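Long-range contacts in putative hyaluronoglucosaminidase (Clostridium perfringens, PDB 6PWI), which probably acts as a hexosaminidase of glycoside hydrolase family 84, with its catalytic barrel contained in this N-terminal portion of a longer secreted protein: residues M361-V366 with W390-V395; D397-R402 with P480-H485; K401-G406 with N424-A429; G486-E491 with G609-I614. All coordinates share one frame; numbering follows the deposited sequence.

Contact 1 joins the C-terminal ends of barrel strands 359-362 and 387-391. It is nearest the presumed active site: the side chain of W390 lies about 10 Å from that of D299, the predicted proton donor. Contact 3 adjoins it, since N424 N probably bonds to L391 O (2.9 Å) and N424 ND2 to N392 OD1 (2.9 Å). Contacts 2 and 3 share K401 and R402, and their centres are about 10 Å apart. Contact 4 lies farther out, with its centre about 11 Å from that of contact 2. There R402 CZ packs 3.4 Å from T610 OG1. The series thus runs from the barrel mouth towards the C-terminal helices.

Contact 1 of 4, residues M361-V366 with W390-V395; sequences MWTGDV and WLNWPV. With EDO (1,2-ethanediol), chain H.
W390 N donates to W362 O at 2.7 Å, with a nearly straight N-H...O angle of 170°. This bond joins the ends of parallel strands 359-362 and 387-391, the sixth and seventh of the (beta/alpha)8 barrel. Helix 373-383 connects them as a beta-alpha-beta crossover. One residue on, T363 CA lies 3.3 Å from W390 O in a CA-H...O contact. Beyond the strands, N392 forms an inverse gamma turn. Its N donates to a water (2.9 Å) that also approaches T363 O.

The W390 indole carries most of the side-chain contact. T363 CG2 sits over one face, 4.2 Å from the centroid of the five-membered ring, a CH-pi contact. C2 of an ethanediol covers the middle of the same face. M361 adds a Met-aromatic contact, with SD approaching the six-membered ring obliquely. The M361 chain bends at chi3 (82°), and its CE packs 3.8 Å from W390 CB. V330 of the fifth strand touches both residues.

N392 is held on several sides. Its OD1 accepts from N424 ND2, and its ND2 donates to I367 O and more weakly to ethanediol O2. The indole is tied to it as well: W390 NE1 donates to N392 OD1 at 3.0 Å, from above the carbonyl plane.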
# COMPACT_ATOMS: atom_id res chain seq x y z
N MET A 361 3.14 2.41 17.67
CA MET A 361 2.28 2.85 16.57
C MET A 361 1.25 3.86 17.07
O MET A 361 1.07 4.04 18.27
CB MET A 361 1.56 1.67 15.92
CG MET A 361 2.51 0.63 15.38
SD MET A 361 1.74 -0.37 14.09
CE MET A 361 1.95 0.71 12.68
N TRP A 362 0.58 4.50 16.10
CA TRP A 362 -0.25 5.67 16.32
C TRP A 362 -1.11 5.85 15.07
O TRP A 362 -0.60 5.69 13.96
CB TRP A 362 0.67 6.88 16.51
CG TRP A 362 0.03 8.16 16.97
CD1 TRP A 362 -0.06 9.33 16.28
CD2 TRP A 362 -0.52 8.42 18.28
NE1 TRP A 362 -0.65 10.30 17.05
CE2 TRP A 362 -0.94 9.77 18.28
CE3 TRP A 362 -0.69 7.64 19.43
CZ2 TRP A 362 -1.54 10.35 19.39
CZ3 TRP A 362 -1.28 8.22 20.53
CH2 TRP A 362 -1.69 9.55 20.51
N THR A 363 -2.40 6.18 15.26
CA THR A 363 -3.25 6.34 14.09
C THR A 363 -3.50 7.82 13.81
O THR A 363 -4.11 8.14 12.79
CB THR A 363 -4.55 5.53 14.18
OG1 THR A 363 -5.43 6.20 15.09
CG2 THR A 363 -4.33 4.09 14.58
N GLY A 364 -3.04 8.69 14.72
CA GLY A 364 -3.18 10.14 14.57
C GLY A 364 -4.03 10.77 15.67
O GLY A 364 -4.07 10.28 16.81
N ASP A 365 -4.70 11.88 15.33
CA ASP A 365 -5.52 12.63 16.27
C ASP A 365 -6.78 11.83 16.64
O ASP A 365 -7.26 11.93 17.77
CB ASP A 365 -5.86 14.01 15.70
CG ASP A 365 -4.78 15.05 15.92
OD1 ASP A 365 -3.69 14.68 16.44
OD2 ASP A 365 -5.02 16.23 15.59
N VAL A 366 -7.28 11.05 15.68
CA VAL A 366 -8.49 10.25 15.80
C VAL A 366 -8.21 8.90 15.15
O VAL A 366 -7.11 8.69 14.66
CB VAL A 366 -9.69 10.94 15.11
CG1 VAL A 366 -10.10 12.23 15.80
CG2 VAL A 366 -9.44 11.17 13.62
N TRP A 390 0.08 4.15 11.81
CA TRP A 390 -0.91 3.21 11.30
C TRP A 390 -2.00 4.02 10.60
O TRP A 390 -2.75 4.76 11.25
CB TRP A 390 -1.47 2.39 12.47
CG TRP A 390 -2.65 1.49 12.21
CD1 TRP A 390 -3.72 1.72 11.38
CD2 TRP A 390 -2.92 0.22 12.84
NE1 TRP A 390 -4.60 0.67 11.43
CE2 TRP A 390 -4.14 -0.26 12.32
CE3 TRP A 390 -2.23 -0.56 13.79
CZ2 TRP A 390 -4.69 -1.48 12.71
CZ3 TRP A 390 -2.79 -1.76 14.18
CH2 TRP A 390 -4.00 -2.21 13.65
N LEU A 391 -2.06 3.92 9.26
CA LEU A 391 -3.00 4.71 8.48
C LEU A 391 -4.27 3.92 8.21
O LEU A 391 -4.25 2.91 7.49
CB LEU A 391 -2.34 5.16 7.17
CG LEU A 391 -3.22 6.04 6.29
CD1 LEU A 391 -3.55 7.35 6.97
CD2 LEU A 391 -2.56 6.30 4.94
N ASN A 392 -5.38 4.40 8.77
CA ASN A 392 -6.68 3.77 8.59
C ASN A 392 -7.31 4.24 7.28
O ASN A 392 -8.37 4.86 7.28
CB ASN A 392 -7.58 4.00 9.80
CG ASN A 392 -7.40 2.93 10.85
OD1 ASN A 392 -7.25 1.76 10.51
ND2 ASN A 392 -7.41 3.31 12.12
N TRP A 393 -6.62 3.95 6.17
CA TRP A 393 -7.12 4.12 4.81
C TRP A 393 -6.32 3.18 3.93
O TRP A 393 -5.10 3.12 4.07
CB TRP A 393 -6.96 5.57 4.34
CG TRP A 393 -7.25 5.77 2.88
CD1 TRP A 393 -8.47 5.94 2.30
CD2 TRP A 393 -6.30 5.81 1.80
NE1 TRP A 393 -8.36 6.08 0.94
CE2 TRP A 393 -7.03 6.01 0.60
CE3 TRP A 393 -4.91 5.70 1.72
CZ2 TRP A 393 -6.41 6.11 -0.65
CZ3 TRP A 393 -4.30 5.80 0.49
CH2 TRP A 393 -5.04 6.00 -0.68
N PRO A 394 -6.94 2.46 2.97
CA PRO A 394 -8.34 2.65 2.61
C PRO A 394 -9.33 1.64 3.18
O PRO A 394 -10.30 1.30 2.52
CB PRO A 394 -8.22 2.43 1.10
CG PRO A 394 -7.28 1.25 0.99
CD PRO A 394 -6.27 1.47 2.11
N VAL A 395 -9.09 1.21 4.42
CA VAL A 395 -9.99 0.29 5.12
C VAL A 395 -11.43 0.75 4.94
O VAL A 395 -11.76 1.91 5.18
CB VAL A 395 -9.61 0.13 6.61
CG1 VAL A 395 -9.36 1.47 7.31
CG2 VAL A 395 -10.64 -0.68 7.39
C1 EDO H . -5.61 0.19 16.42
O1 EDO H . -6.09 -1.14 16.56
C2 EDO H . -5.69 0.73 15.04
O2 EDO H . -7.00 0.86 14.45
O HOH W 1 -5.26 6.88 10.22

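Contact 2 of 4, residues D397-R402 with P480-H485; sequences DINNKR and PAPNWH. With EDO (1,2-ethanediol), chain D.
N399 and N483 both donate to P480 O, from opposite faces of its carbonyl plane. N399 ND2 reaches it across the contact at 3.0 Å, in the plane of its own amide. N483 ND2 comes from within 480-485 at 3.1 Å, and it also serves L487 O. N483 OD1 accepts from G486 N. The N399 side chain is directed here with CG anti to the backbone N (chi1 -168°). Its OD1 takes K401 N at 3.3 Å and K401 NZ at 3.1 Å, again from opposite faces.

R402 makes the second direct bond. Its NH2 donates to A481 O at 2.8 Å, almost straight at 176° and in the guanidinium plane. NE goes to D479 O, and NH1 forms a salt bridge with E607, so all three nitrogens have partners. N399 ND2 lies over the middle of one guanidinium face.

A water links the backbones, donating to I398 O at 2.7 Å and to P482 O at 2.8 Å. I398 supplies most of the apolar packing. Its CD1 packs on P480 CB (3.8 Å), while CG2 meets the edge of the H485 ring. The K401 N to N399 OD1 bond makes an Asx turn within the type I beta turn N399-R402. The turn lies in the loop after the seventh barrel strand and presents N399 and R402 to the loop after helix 467-475.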
# COMPACT_ATOMS: atom_id res chain seq x y z
N ASP A 397 -14.18 -0.97 6.34
CA ASP A 397 -15.08 -1.54 7.32
C ASP A 397 -15.98 -0.42 7.86
O ASP A 397 -17.04 -0.68 8.44
CB ASP A 397 -14.34 -2.35 8.39
CG ASP A 397 -13.39 -1.52 9.24
OD1 ASP A 397 -13.47 -0.27 9.15
OD2 ASP A 397 -12.57 -2.13 9.96
N ILE A 398 -15.54 0.82 7.63
CA ILE A 398 -16.27 2.02 8.01
C ILE A 398 -17.46 2.21 7.07
O ILE A 398 -18.37 2.97 7.40
CB ILE A 398 -15.34 3.24 8.03
CG1 ILE A 398 -14.79 3.58 6.64
CG2 ILE A 398 -14.22 3.07 9.05
CD1 ILE A 398 -14.17 4.95 6.55
N ASN A 399 -17.45 1.54 5.91
CA ASN A 399 -18.51 1.63 4.92
C ASN A 399 -18.29 0.60 3.82
O ASN A 399 -17.63 0.87 2.82
CB ASN A 399 -18.63 3.03 4.30
CG ASN A 399 -19.91 3.20 3.49
OD1 ASN A 399 -20.61 2.22 3.21
ND2 ASN A 399 -20.23 4.43 3.13
N ASN A 400 -18.91 -0.58 4.00
CA ASN A 400 -18.60 -1.73 3.16
C ASN A 400 -19.17 -1.55 1.75
O ASN A 400 -18.84 -2.34 0.86
CB ASN A 400 -19.03 -3.04 3.81
CG ASN A 400 -17.99 -3.52 4.79
OD1 ASN A 400 -18.19 -3.40 6.00
ND2 ASN A 400 -16.86 -4.00 4.29
N LYS A 401 -20.00 -0.52 1.57
CA LYS A 401 -20.61 -0.23 0.28
C LYS A 401 -19.56 0.38 -0.65
O LYS A 401 -19.80 0.48 -1.86
CB LYS A 401 -21.82 0.69 0.45
CG LYS A 401 -23.00 0.07 1.18
CD LYS A 401 -24.26 0.92 1.12
CE LYS A 401 -24.56 1.60 2.43
NZ LYS A 401 -23.62 2.72 2.70
N ARG A 402 -18.41 0.76 -0.10
CA ARG A 402 -17.43 1.53 -0.84
C ARG A 402 -16.23 0.68 -1.24
O ARG A 402 -15.79 -0.19 -0.49
CB ARG A 402 -16.94 2.70 0.02
CG ARG A 402 -18.02 3.71 0.36
CD ARG A 402 -18.59 4.44 -0.84
NE ARG A 402 -19.47 5.43 -0.26
CZ ARG A 402 -20.79 5.30 -0.16
NH1 ARG A 402 -21.38 4.24 -0.68
NH2 ARG A 402 -21.50 6.24 0.44
N PRO A 480 -15.60 7.59 1.18
CA PRO A 480 -16.21 6.70 2.18
C PRO A 480 -17.43 7.26 2.91
O PRO A 480 -18.14 6.51 3.57
CB PRO A 480 -15.07 6.45 3.17
CG PRO A 480 -14.26 7.72 3.11
CD PRO A 480 -14.34 8.16 1.66
N ALA A 481 -17.68 8.57 2.79
CA ALA A 481 -18.83 9.21 3.42
C ALA A 481 -20.14 8.71 2.79
O ALA A 481 -20.18 8.43 1.59
CB ALA A 481 -18.71 10.70 3.32
N PRO A 482 -21.25 8.59 3.54
CA PRO A 482 -21.27 8.82 4.99
C PRO A 482 -20.71 7.68 5.84
O PRO A 482 -20.81 6.51 5.46
CB PRO A 482 -22.77 9.01 5.29
CG PRO A 482 -23.46 8.16 4.24
CD PRO A 482 -22.59 8.25 3.01
N ASN A 483 -20.11 8.03 6.98
CA ASN A 483 -19.55 7.09 7.93
C ASN A 483 -19.50 7.76 9.30
O ASN A 483 -19.47 8.99 9.38
CB ASN A 483 -18.19 6.56 7.49
CG ASN A 483 -17.17 7.66 7.28
OD1 ASN A 483 -16.63 8.21 8.24
ND2 ASN A 483 -16.90 7.99 6.03
N TRP A 484 -19.44 6.95 10.36
CA TRP A 484 -19.59 7.42 11.73
C TRP A 484 -18.38 8.24 12.19
O TRP A 484 -18.51 9.05 13.10
CB TRP A 484 -19.96 6.27 12.68
CG TRP A 484 -21.42 5.91 12.62
CD1 TRP A 484 -22.46 6.56 13.22
CD2 TRP A 484 -22.00 4.80 11.91
NE1 TRP A 484 -23.64 5.94 12.93
CE2 TRP A 484 -23.40 4.86 12.13
CE3 TRP A 484 -21.50 3.77 11.11
CZ2 TRP A 484 -24.28 3.93 11.58
CZ3 TRP A 484 -22.36 2.85 10.56
CH2 TRP A 484 -23.74 2.93 10.80
N HIS A 485 -17.22 8.04 11.56
CA HIS A 485 -16.03 8.80 11.90
C HIS A 485 -16.02 10.17 11.20
O HIS A 485 -15.44 11.11 11.72
CB HIS A 485 -14.75 8.00 11.64
CG HIS A 485 -14.70 6.72 12.42
ND1 HIS A 485 -14.64 6.70 13.80
CD2 HIS A 485 -14.72 5.43 12.01
CE1 HIS A 485 -14.62 5.44 14.21
NE2 HIS A 485 -14.66 4.65 13.12
C1 EDO D . -10.65 0.78 11.15
O1 EDO D . -10.60 -0.63 11.11
C2 EDO D . -11.63 1.31 12.12
O2 EDO D . -12.98 1.02 11.78
O HOH W 2 -20.76 3.92 6.48

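Contact 3 of 4, residues K401-G406 with N424-A429; sequences KRLLMG and NPMQEA
L404 N points straight at M426 SD, at 3.4 Å and 178°. This is a weak N-H...S hydrogen bond and the direct polar link between the segments. M426 carries most of the contact. Its extended chi2 carries the sulfur to the backbone of 403-404. The bend at chi3 (-94°) then turns the methyl towards L404 O. SD lies 4.0 Å from L403 CA, and CE lies 3.4 Å from L404 O. Beyond the backbone, CE loosely approaches M405 CG at 4.4 Å.

L403 forms a second patch with E428, the two side chains crossing at about a right angle. L403 CD2 meets the aliphatic CG of E428 at 3.9 Å. The acid group is held beyond this patch: E428 OE1 accepts from N396 ND2.

The contact is buried. It joins the long loop between the seventh and eighth barrel strands to the loop that follows strand 418-423, the eighth. Helix 540-572 covers L403 and E428 through W549, which touches both. M405 also packs against helix 467-475, at L470 and A474.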
# COMPACT_ATOMS: atom_id res chain seq x y z
N LYS A 401 -20.00 -0.52 1.57
CA LYS A 401 -20.61 -0.23 0.28
C LYS A 401 -19.56 0.38 -0.65
O LYS A 401 -19.80 0.48 -1.86
CB LYS A 401 -21.82 0.69 0.45
CG LYS A 401 -23.00 0.07 1.18
CD LYS A 401 -24.26 0.92 1.12
CE LYS A 401 -24.56 1.60 2.43
NZ LYS A 401 -23.62 2.72 2.70
N ARG A 402 -18.41 0.76 -0.10
CA ARG A 402 -17.43 1.53 -0.84
C ARG A 402 -16.23 0.68 -1.24
O ARG A 402 -15.79 -0.19 -0.49
CB ARG A 402 -16.94 2.70 0.02
CG ARG A 402 -18.02 3.71 0.36
CD ARG A 402 -18.59 4.44 -0.84
NE ARG A 402 -19.47 5.43 -0.26
CZ ARG A 402 -20.79 5.30 -0.16
NH1 ARG A 402 -21.38 4.24 -0.68
NH2 ARG A 402 -21.50 6.24 0.44
N LEU A 403 -15.72 0.92 -2.46
CA LEU A 403 -14.33 0.68 -2.76
C LEU A 403 -13.62 2.03 -2.63
O LEU A 403 -14.17 3.04 -3.06
CB LEU A 403 -14.19 0.16 -4.19
CG LEU A 403 -14.67 -1.26 -4.45
CD1 LEU A 403 -14.26 -1.71 -5.85
CD2 LEU A 403 -14.12 -2.23 -3.41
N LEU A 404 -12.44 2.04 -2.00
CA LEU A 404 -11.71 3.29 -1.84
C LEU A 404 -10.40 3.21 -2.62
O LEU A 404 -9.44 2.59 -2.18
CB LEU A 404 -11.47 3.55 -0.35
CG LEU A 404 -12.74 3.57 0.52
CD1 LEU A 404 -12.39 3.71 1.99
CD2 LEU A 404 -13.68 4.68 0.07
N MET A 405 -10.39 3.83 -3.81
CA MET A 405 -9.25 3.73 -4.71
C MET A 405 -8.83 5.12 -5.19
O MET A 405 -8.33 5.26 -6.31
CB MET A 405 -9.58 2.84 -5.91
CG MET A 405 -9.92 1.40 -5.57
SD MET A 405 -10.55 0.51 -7.02
CE MET A 405 -9.09 -0.40 -7.52
N GLY A 406 -9.02 6.14 -4.34
CA GLY A 406 -8.60 7.48 -4.68
C GLY A 406 -7.12 7.71 -4.39
O GLY A 406 -6.44 6.82 -3.90
N ASN A 424 -3.76 0.31 6.45
CA ASN A 424 -4.73 -0.71 6.81
C ASN A 424 -5.77 -0.77 5.69
O ASN A 424 -6.63 0.10 5.61
CB ASN A 424 -5.33 -0.40 8.19
CG ASN A 424 -6.35 -1.40 8.67
OD1 ASN A 424 -6.28 -2.57 8.31
ND2 ASN A 424 -7.30 -0.96 9.48
N PRO A 425 -5.68 -1.73 4.74
CA PRO A 425 -6.48 -1.68 3.52
C PRO A 425 -7.85 -2.34 3.65
O PRO A 425 -8.27 -2.68 4.76
CB PRO A 425 -5.60 -2.41 2.50
CG PRO A 425 -4.33 -2.78 3.25
CD PRO A 425 -4.73 -2.85 4.71
N MET A 426 -8.53 -2.50 2.50
CA MET A 426 -9.88 -3.03 2.41
C MET A 426 -9.85 -4.55 2.48
O MET A 426 -8.82 -5.17 2.27
CB MET A 426 -10.51 -2.66 1.06
CG MET A 426 -10.59 -1.17 0.80
SD MET A 426 -11.21 -0.88 -0.87
CE MET A 426 -9.66 -0.75 -1.77
N GLN A 427 -11.02 -5.16 2.73
CA GLN A 427 -11.11 -6.61 2.62
C GLN A 427 -10.95 -7.04 1.16
O GLN A 427 -10.74 -8.21 0.88
CB GLN A 427 -12.41 -7.11 3.26
CG GLN A 427 -13.65 -6.79 2.44
CD GLN A 427 -14.88 -7.47 2.99
OE1 GLN A 427 -14.96 -7.81 4.17
NE2 GLN A 427 -15.86 -7.65 2.13
N GLU A 428 -11.05 -6.07 0.24
CA GLU A 428 -10.82 -6.30 -1.17
C GLU A 428 -9.33 -6.10 -1.46
O GLU A 428 -8.87 -4.96 -1.60
CB GLU A 428 -11.69 -5.39 -2.04
CG GLU A 428 -13.16 -5.73 -2.00
CD GLU A 428 -13.89 -5.27 -0.75
OE1 GLU A 428 -13.35 -4.42 -0.03
OE2 GLU A 428 -15.01 -5.77 -0.51
N ALA A 429 -8.60 -7.21 -1.56
CA ALA A 429 -7.15 -7.18 -1.55
C ALA A 429 -6.60 -6.51 -2.81
O ALA A 429 -5.79 -5.60 -2.71
CB ALA A 429 -6.60 -8.57 -1.35

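Contact 4 of 4, residues G486-E491 with G609-I614; sequences GLSLEE and GTRHLI
G609 comes first, its carbonyl carbon 3.4 Å from E491 OE2. The contact ties the turn before helix 613-623 to 486-491, in the loop between helices 467-475 and 496-507. T610 OG1 is joined to E491 OE1 through a water. T610 N lies 3.1 Å from E491 OE2.

R611 follows and makes two direct hydrogen bonds. Its N donates to E491 OE2 at 2.9 Å, almost end-on to the C-O bond. Its side chain runs extended from CG to NE, past E491 CB and the backbone of 489-491, to reach S488. There NH1 donates to S488 OG at 2.9 Å, in the guanidinium plane and at 172°. A water bridges R611 NH2 and the same hydroxyl. E490 CA lies over one guanidinium face, towards its rim. The charge of R611 is met by D479, which forms a salt bridge to NH1.

H612 is the N-cap residue. Its N reaches E491 OE2 through a water, and the ring turns its edge to E491 O, with CD2 3.2 Å away. I614 N then bonds back to G609 O at 2.8 Å.

E491 OE1 also accepts from S478 N and D479 N. The buried carboxylate is thus satisfied by backbone N-H groups and waters, with no direct guanidinium partner in R611. Those donors, and the nearby helix start, would be expected to stabilise its negative charge.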
# COMPACT_ATOMS: atom_id res chain seq x y z
N GLY A 486 -16.65 10.26 10.03
CA GLY A 486 -16.79 11.55 9.36
C GLY A 486 -15.67 11.83 8.37
O GLY A 486 -15.36 12.98 8.08
N LEU A 487 -15.06 10.75 7.85
CA LEU A 487 -14.03 10.87 6.84
C LEU A 487 -14.70 11.14 5.50
O LEU A 487 -15.68 10.49 5.15
CB LEU A 487 -13.21 9.58 6.81
CG LEU A 487 -12.04 9.58 5.82
CD1 LEU A 487 -10.95 10.56 6.25
CD2 LEU A 487 -11.47 8.18 5.65
N SER A 488 -14.16 12.12 4.77
CA SER A 488 -14.72 12.56 3.50
C SER A 488 -13.57 12.79 2.54
O SER A 488 -12.69 13.60 2.85
CB SER A 488 -15.53 13.82 3.69
OG SER A 488 -15.98 14.35 2.45
N LEU A 489 -13.58 12.09 1.40
CA LEU A 489 -12.50 12.17 0.44
C LEU A 489 -13.08 12.49 -0.93
O LEU A 489 -14.22 12.14 -1.22
CB LEU A 489 -11.73 10.85 0.40
CG LEU A 489 -11.06 10.44 1.71
CD1 LEU A 489 -10.51 9.02 1.62
CD2 LEU A 489 -9.97 11.43 2.11
N GLU A 490 -12.28 13.15 -1.78
CA GLU A 490 -12.82 13.55 -3.06
C GLU A 490 -12.99 12.34 -3.97
O GLU A 490 -12.33 11.32 -3.81
CB GLU A 490 -12.09 14.76 -3.66
CG GLU A 490 -10.63 14.52 -3.98
CD GLU A 490 -9.91 15.74 -4.53
OE1 GLU A 490 -10.00 16.83 -3.90
OE2 GLU A 490 -9.26 15.60 -5.59
N GLU A 491 -13.94 12.48 -4.90
CA GLU A 491 -14.40 11.45 -5.82
C GLU A 491 -15.04 12.19 -7.00
O GLU A 491 -15.74 13.18 -6.79
CB GLU A 491 -15.42 10.56 -5.10
CG GLU A 491 -15.94 9.39 -5.90
CD GLU A 491 -17.01 8.60 -5.16
OE1 GLU A 491 -16.65 7.63 -4.46
OE2 GLU A 491 -18.21 8.97 -5.27
N GLY A 609 -19.92 5.98 -6.73
CA GLY A 609 -20.35 7.21 -7.37
C GLY A 609 -21.28 8.05 -6.51
O GLY A 609 -22.12 8.78 -7.04
N THR A 610 -21.10 7.99 -5.19
CA THR A 610 -22.02 8.64 -4.27
C THR A 610 -21.73 10.13 -4.11
O THR A 610 -22.61 10.87 -3.70
CB THR A 610 -22.00 7.98 -2.88
OG1 THR A 610 -20.64 7.81 -2.48
CG2 THR A 610 -22.71 6.65 -2.83
N ARG A 611 -20.50 10.58 -4.38
CA ARG A 611 -20.19 11.97 -4.09
C ARG A 611 -20.87 12.89 -5.11
O ARG A 611 -21.45 13.90 -4.74
CB ARG A 611 -18.69 12.21 -3.90
CG ARG A 611 -18.33 13.52 -3.22
CD ARG A 611 -16.83 13.77 -3.17
NE ARG A 611 -16.43 15.02 -2.52
CZ ARG A 611 -16.26 15.19 -1.20
NH1 ARG A 611 -16.47 14.19 -0.36
NH2 ARG A 611 -15.90 16.37 -0.73
N HIS A 612 -20.83 12.51 -6.39
CA HIS A 612 -21.35 13.39 -7.43
C HIS A 612 -22.25 12.66 -8.42
O HIS A 612 -23.20 13.27 -8.91
CB HIS A 612 -20.23 14.19 -8.11
CG HIS A 612 -19.53 15.13 -7.17
ND1 HIS A 612 -20.18 16.20 -6.59
CD2 HIS A 612 -18.27 15.14 -6.70
CE1 HIS A 612 -19.34 16.84 -5.80
NE2 HIS A 612 -18.16 16.21 -5.85
N LEU A 613 -21.96 11.38 -8.71
CA LEU A 613 -22.66 10.69 -9.79
C LEU A 613 -24.13 10.50 -9.43
O LEU A 613 -25.02 10.82 -10.23
CB LEU A 613 -22.00 9.35 -10.12
CG LEU A 613 -20.56 9.38 -10.64
CD1 LEU A 613 -20.23 8.09 -11.38
CD2 LEU A 613 -20.29 10.58 -11.53
N ILE A 614 -24.39 9.98 -8.22
CA ILE A 614 -25.75 9.71 -7.79
C ILE A 614 -26.51 11.03 -7.58
O ILE A 614 -27.64 11.17 -8.06
CB ILE A 614 -25.79 8.75 -6.58
CG1 ILE A 614 -25.37 7.34 -7.01
CG2 ILE A 614 -27.15 8.74 -5.91
CD1 ILE A 614 -25.05 6.41 -5.86
O HOH W 3 -15.29 16.99 2.00
O HOH W 4 -19.19 10.58 -7.49
O HOH W 5 -14.86 15.53 -5.42
O HOH W 6 -18.61 6.07 -3.66